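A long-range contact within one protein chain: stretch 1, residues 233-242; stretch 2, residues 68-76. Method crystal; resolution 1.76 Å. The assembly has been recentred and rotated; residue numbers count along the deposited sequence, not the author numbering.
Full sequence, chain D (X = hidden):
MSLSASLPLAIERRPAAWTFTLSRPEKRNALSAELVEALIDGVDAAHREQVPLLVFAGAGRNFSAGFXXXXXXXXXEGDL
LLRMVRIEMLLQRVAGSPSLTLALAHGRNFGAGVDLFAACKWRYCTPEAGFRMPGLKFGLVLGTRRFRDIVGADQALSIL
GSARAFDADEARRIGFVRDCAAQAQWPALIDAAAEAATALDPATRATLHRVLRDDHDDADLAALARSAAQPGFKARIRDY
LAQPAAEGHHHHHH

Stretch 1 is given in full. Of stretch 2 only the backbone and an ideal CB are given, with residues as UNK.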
# COMPACT_ATOMS: atom_id res chain seq x y z
N PHE D 233 7.51 29.75 -11.30
CA PHE D 233 6.17 29.34 -11.79
C PHE D 233 5.57 30.37 -12.74
O PHE D 233 5.16 30.05 -13.86
CB PHE D 233 5.22 29.07 -10.59
CG PHE D 233 3.84 28.54 -10.96
CD1 PHE D 233 3.68 27.51 -11.87
CD2 PHE D 233 2.70 29.06 -10.34
CE1 PHE D 233 2.39 27.00 -12.19
CE2 PHE D 233 1.41 28.57 -10.64
CZ PHE D 233 1.26 27.54 -11.57
N LYS D 234 5.55 31.61 -12.27
CA LYS D 234 5.01 32.74 -13.01
C LYS D 234 5.72 32.97 -14.34
O LYS D 234 5.06 33.23 -15.37
CB LYS D 234 5.12 33.99 -12.14
CG LYS D 234 3.88 34.82 -12.13
CD LYS D 234 3.99 35.91 -11.10
CE LYS D 234 3.42 37.19 -11.66
NZ LYS D 234 3.37 38.26 -10.64
N ALA D 235 7.05 32.86 -14.33
CA ALA D 235 7.85 32.99 -15.55
C ALA D 235 7.56 31.86 -16.54
O ALA D 235 7.49 32.12 -17.75
CB ALA D 235 9.35 33.05 -15.21
N ARG D 236 7.34 30.64 -16.03
CA ARG D 236 6.99 29.49 -16.87
C ARG D 236 5.64 29.71 -17.56
O ARG D 236 5.46 29.42 -18.76
CB ARG D 236 6.94 28.18 -16.05
CG ARG D 236 8.31 27.66 -15.58
CD ARG D 236 8.22 26.25 -14.99
NE ARG D 236 7.36 26.13 -13.79
CZ ARG D 236 7.76 26.34 -12.53
NH1 ARG D 236 9.00 26.73 -12.27
NH2 ARG D 236 6.90 26.19 -11.52
N ILE D 237 4.69 30.24 -16.79
CA ILE D 237 3.38 30.63 -17.34
C ILE D 237 3.54 31.69 -18.46
O ILE D 237 2.99 31.53 -19.56
CB ILE D 237 2.43 31.12 -16.20
CG1 ILE D 237 2.08 29.95 -15.25
CG2 ILE D 237 1.16 31.74 -16.78
CD1 ILE D 237 1.32 30.37 -13.97
N ARG D 238 4.30 32.74 -18.17
CA ARG D 238 4.60 33.82 -19.12
C ARG D 238 5.16 33.28 -20.44
O ARG D 238 4.65 33.61 -21.52
CB ARG D 238 5.55 34.84 -18.49
CG ARG D 238 5.70 36.17 -19.26
CD ARG D 238 6.65 37.10 -18.52
NE ARG D 238 6.16 37.42 -17.18
CZ ARG D 238 6.80 37.12 -16.05
NH1 ARG D 238 7.98 36.51 -16.07
NH2 ARG D 238 6.25 37.45 -14.88
N ASP D 239 6.16 32.40 -20.33
CA ASP D 239 6.79 31.76 -21.49
C ASP D 239 5.79 30.96 -22.32
O ASP D 239 5.82 31.03 -23.56
CB ASP D 239 7.93 30.84 -21.06
CG ASP D 239 9.15 31.60 -20.56
OD1 ASP D 239 9.22 32.83 -20.74
OD2 ASP D 239 10.06 30.95 -19.98
N TYR D 240 4.92 30.21 -21.64
CA TYR D 240 3.91 29.40 -22.30
C TYR D 240 2.86 30.27 -23.01
O TYR D 240 2.47 29.98 -24.15
CB TYR D 240 3.23 28.42 -21.31
CG TYR D 240 1.92 27.89 -21.84
CD1 TYR D 240 1.89 26.95 -22.88
CD2 TYR D 240 0.71 28.36 -21.34
CE1 TYR D 240 0.68 26.49 -23.40
CE2 TYR D 240 -0.50 27.90 -21.84
CZ TYR D 240 -0.51 26.97 -22.87
OH TYR D 240 -1.72 26.53 -23.35
N LEU D 241 2.40 31.33 -22.34
CA LEU D 241 1.36 32.20 -22.88
C LEU D 241 1.83 33.02 -24.09
O LEU D 241 1.01 33.49 -24.89
CB LEU D 241 0.78 33.13 -21.80
CG LEU D 241 -0.08 32.49 -20.70
CD1 LEU D 241 -0.45 33.54 -19.68
CD2 LEU D 241 -1.33 31.82 -21.27
N ALA D 242 3.15 33.16 -24.22
CA ALA D 242 3.78 33.86 -25.34
C ALA D 242 3.96 32.96 -26.57
O ALA D 242 4.17 33.47 -27.68
CB ALA D 242 5.11 34.45 -24.91
N UNK D 68 -8.17 30.91 -14.91
CA UNK D 68 -8.28 32.28 -15.43
C UNK D 68 -6.94 33.00 -15.31
O UNK D 68 -6.53 33.41 -14.21
CB UNK D 68 -9.37 33.06 -14.68
N UNK D 69 -6.26 33.16 -16.45
CA UNK D 69 -4.95 33.84 -16.48
C UNK D 69 -5.00 35.38 -16.56
O UNK D 69 -3.94 36.02 -16.55
CB UNK D 69 -4.15 33.32 -17.68
N UNK D 70 -6.20 35.95 -16.65
CA UNK D 70 -6.39 37.41 -16.59
C UNK D 70 -5.74 37.98 -15.34
O UNK D 70 -6.03 37.54 -14.23
CB UNK D 70 -7.88 37.77 -16.62
N UNK D 71 -4.85 38.95 -15.53
CA UNK D 71 -4.16 39.60 -14.38
C UNK D 71 -3.34 38.64 -13.48
O UNK D 71 -3.16 38.91 -12.28
CB UNK D 71 -5.20 40.31 -13.51
N UNK D 72 -2.84 37.54 -14.05
CA UNK D 72 -1.92 36.66 -13.31
C UNK D 72 -0.63 37.43 -12.98
O UNK D 72 0.02 37.15 -11.96
CB UNK D 72 -1.60 35.40 -14.12
N UNK D 73 -0.26 38.39 -13.84
CA UNK D 73 0.94 39.21 -13.62
C UNK D 73 0.92 40.01 -12.31
O UNK D 73 1.96 40.25 -11.70
CB UNK D 73 1.11 40.18 -14.79
N UNK D 74 -0.27 40.41 -11.88
CA UNK D 74 -0.43 41.18 -10.64
C UNK D 74 -0.71 40.29 -9.43
O UNK D 74 -0.92 40.80 -8.32
CB UNK D 74 -1.56 42.20 -10.80
N UNK D 75 -0.71 38.98 -9.63
CA UNK D 75 -0.86 38.06 -8.49
C UNK D 75 0.49 37.46 -8.16
O UNK D 75 1.33 37.29 -9.04
CB UNK D 75 -1.88 36.96 -8.79
N UNK D 76 0.72 37.16 -6.89
CA UNK D 76 2.02 36.63 -6.48
C UNK D 76 2.13 35.15 -6.81
O UNK D 76 1.12 34.51 -7.14
CB UNK D 76 2.24 36.85 -4.98

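Stretch 1 is helical from Phe 233 onward, and Lys 234, Ile 237, Arg 238 and Leu 241 are the residues it offers to the irregular backbone of stretch 2.

At position 68 no atom of stretch 1 lies within 5.5 Å of the ideal CB, so the contact leaves the choice open. The residue is Asp 68, whose side chain serves its own stretch.

Position 69 points its CA-to-CB bond toward the helix, with the ideal CB 4.2 Å from Leu 241 CD1 and the methyls of Ile 237 farther along. An apolar side chain, aliphatic or aromatic, would suit. Phe 69, with chi1 at -69° (m), carries its ring to Ile 237, where Phe 69 CE1 lies 3.7 Å from Ile 237 CG2, while its CB keeps the 4.2 Å approach to Leu 241 CD1.

Positions 70 and 71 are out of reach of stretch 1. They are the central pair of a type II turn, closed by the backbone hydrogen bond from N of 72 to O of Phe 69 at 3.1 Å. Phi/psi of 59/28 at 71 favours Gly, Asn or Asp; 70, at -54/125, would accept many residues, Pro included. They are Thr 70 and Asp 71. Thr 70 OG1 donates to Asp 68 OD1 at 2.7 Å, and Thr 70 N to Asp 68 OD1 at 3.1 Å.

Position 72 points toward the helix, but its ideal CB is still 5.3 Å from Ile 237 CG2. That gap, bordered by Lys 234, Ile 237, Arg 238 and Leu 241, calls for a long or broad side chain: Phe, Tyr, Met or Leu. The residue is Tyr 72, chi1 84° (p). Ile 237 CG2 sits over one ring face, 4.0 Å from the centroid of the Tyr 72 ring and 25° off its normal, a CH-pi contact. Leu 241 CD1 approaches Tyr 72 CE2 at 3.6 Å. The hydroxyl reaches the helix backbone, with Tyr 72 OH 3.2 Å from Arg 238 CA.

At position 73 the CA-to-CB bond runs sideways, with the ideal CB 4.9 Å from Lys 234 CE. The visible ammonium and guanidinium favour an acidic side chain, and the distance to the guanidinium favours Glu over Asp, though Gln could also accept. Glu 73 forms a two-pronged salt bridge: Arg 238 NH2 donates to Glu 73 OE1 at 2.8 Å (172°), and Arg 238 NE to Glu 73 OE2 at 3.2 Å (157°). The place of Arg 238 NH2 is less sure. Lys 234 NZ instead donates to Glu 73 O at 2.7 Å.

Position 74 points away, so polar residues suit; Thr 74 OG1 donates to Asp 71 O at 3.0 Å.

At 75 CA-to-CB runs sideways and nothing of stretch 1 lies within 5.5 Å of the ideal CB, so many side chains, polar ones among them, would suit. The residue is Gln 75, whose side-chain end leads away; its carbonyl does the work, Lys 234 NZ donating to Gln 75 O at 2.8 Å.

Position 76 also points away, and its phi/psi of -79/168 is compatible with an N-cap, for which Ser, Thr, Asp or Asn would serve. Ser 76 caps a helix beginning just beyond the stretch.

Stretch 2 (68-76) DFTDYETQS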
# COMPACT_ATOMS: atom_id res chain seq x y z
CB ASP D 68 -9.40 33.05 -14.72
CG ASP D 68 -9.78 34.34 -15.47
OD1 ASP D 68 -8.99 34.75 -16.34
OD2 ASP D 68 -10.85 34.92 -15.20
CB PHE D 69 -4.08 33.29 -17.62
CG PHE D 69 -3.62 31.88 -17.41
CD1 PHE D 69 -2.61 31.60 -16.51
CD2 PHE D 69 -4.22 30.83 -18.10
CE1 PHE D 69 -2.16 30.29 -16.31
CE2 PHE D 69 -3.79 29.52 -17.91
CZ PHE D 69 -2.76 29.25 -17.01
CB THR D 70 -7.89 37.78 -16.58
OG1 THR D 70 -8.56 37.07 -17.63
CG2 THR D 70 -8.12 39.31 -16.76
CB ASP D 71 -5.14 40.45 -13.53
CG ASP D 71 -5.93 41.46 -14.36
OD1 ASP D 71 -5.31 42.24 -15.12
OD2 ASP D 71 -7.17 41.49 -14.23
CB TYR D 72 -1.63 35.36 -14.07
CG TYR D 72 -0.54 35.47 -15.10
CD1 TYR D 72 0.77 35.05 -14.82
CD2 TYR D 72 -0.79 36.02 -16.36
CE1 TYR D 72 1.78 35.18 -15.75
CE2 TYR D 72 0.21 36.15 -17.30
CZ TYR D 72 1.48 35.72 -16.99
OH TYR D 72 2.47 35.86 -17.93
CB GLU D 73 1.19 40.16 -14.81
CG GLU D 73 1.74 39.46 -16.05
CD GLU D 73 3.26 39.30 -16.05
OE1 GLU D 73 3.85 38.87 -15.02
OE2 GLU D 73 3.88 39.60 -17.09
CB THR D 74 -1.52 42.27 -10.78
OG1 THR D 74 -2.77 41.66 -11.13
CG2 THR D 74 -1.14 43.28 -11.85
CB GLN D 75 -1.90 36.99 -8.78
CG GLN D 75 -3.31 37.57 -8.92
CD GLN D 75 -4.38 36.51 -8.99
OE1 GLN D 75 -4.13 35.35 -8.70
NE2 GLN D 75 -5.60 36.92 -9.37
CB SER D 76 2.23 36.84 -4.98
OG SER D 76 1.31 36.04 -4.24
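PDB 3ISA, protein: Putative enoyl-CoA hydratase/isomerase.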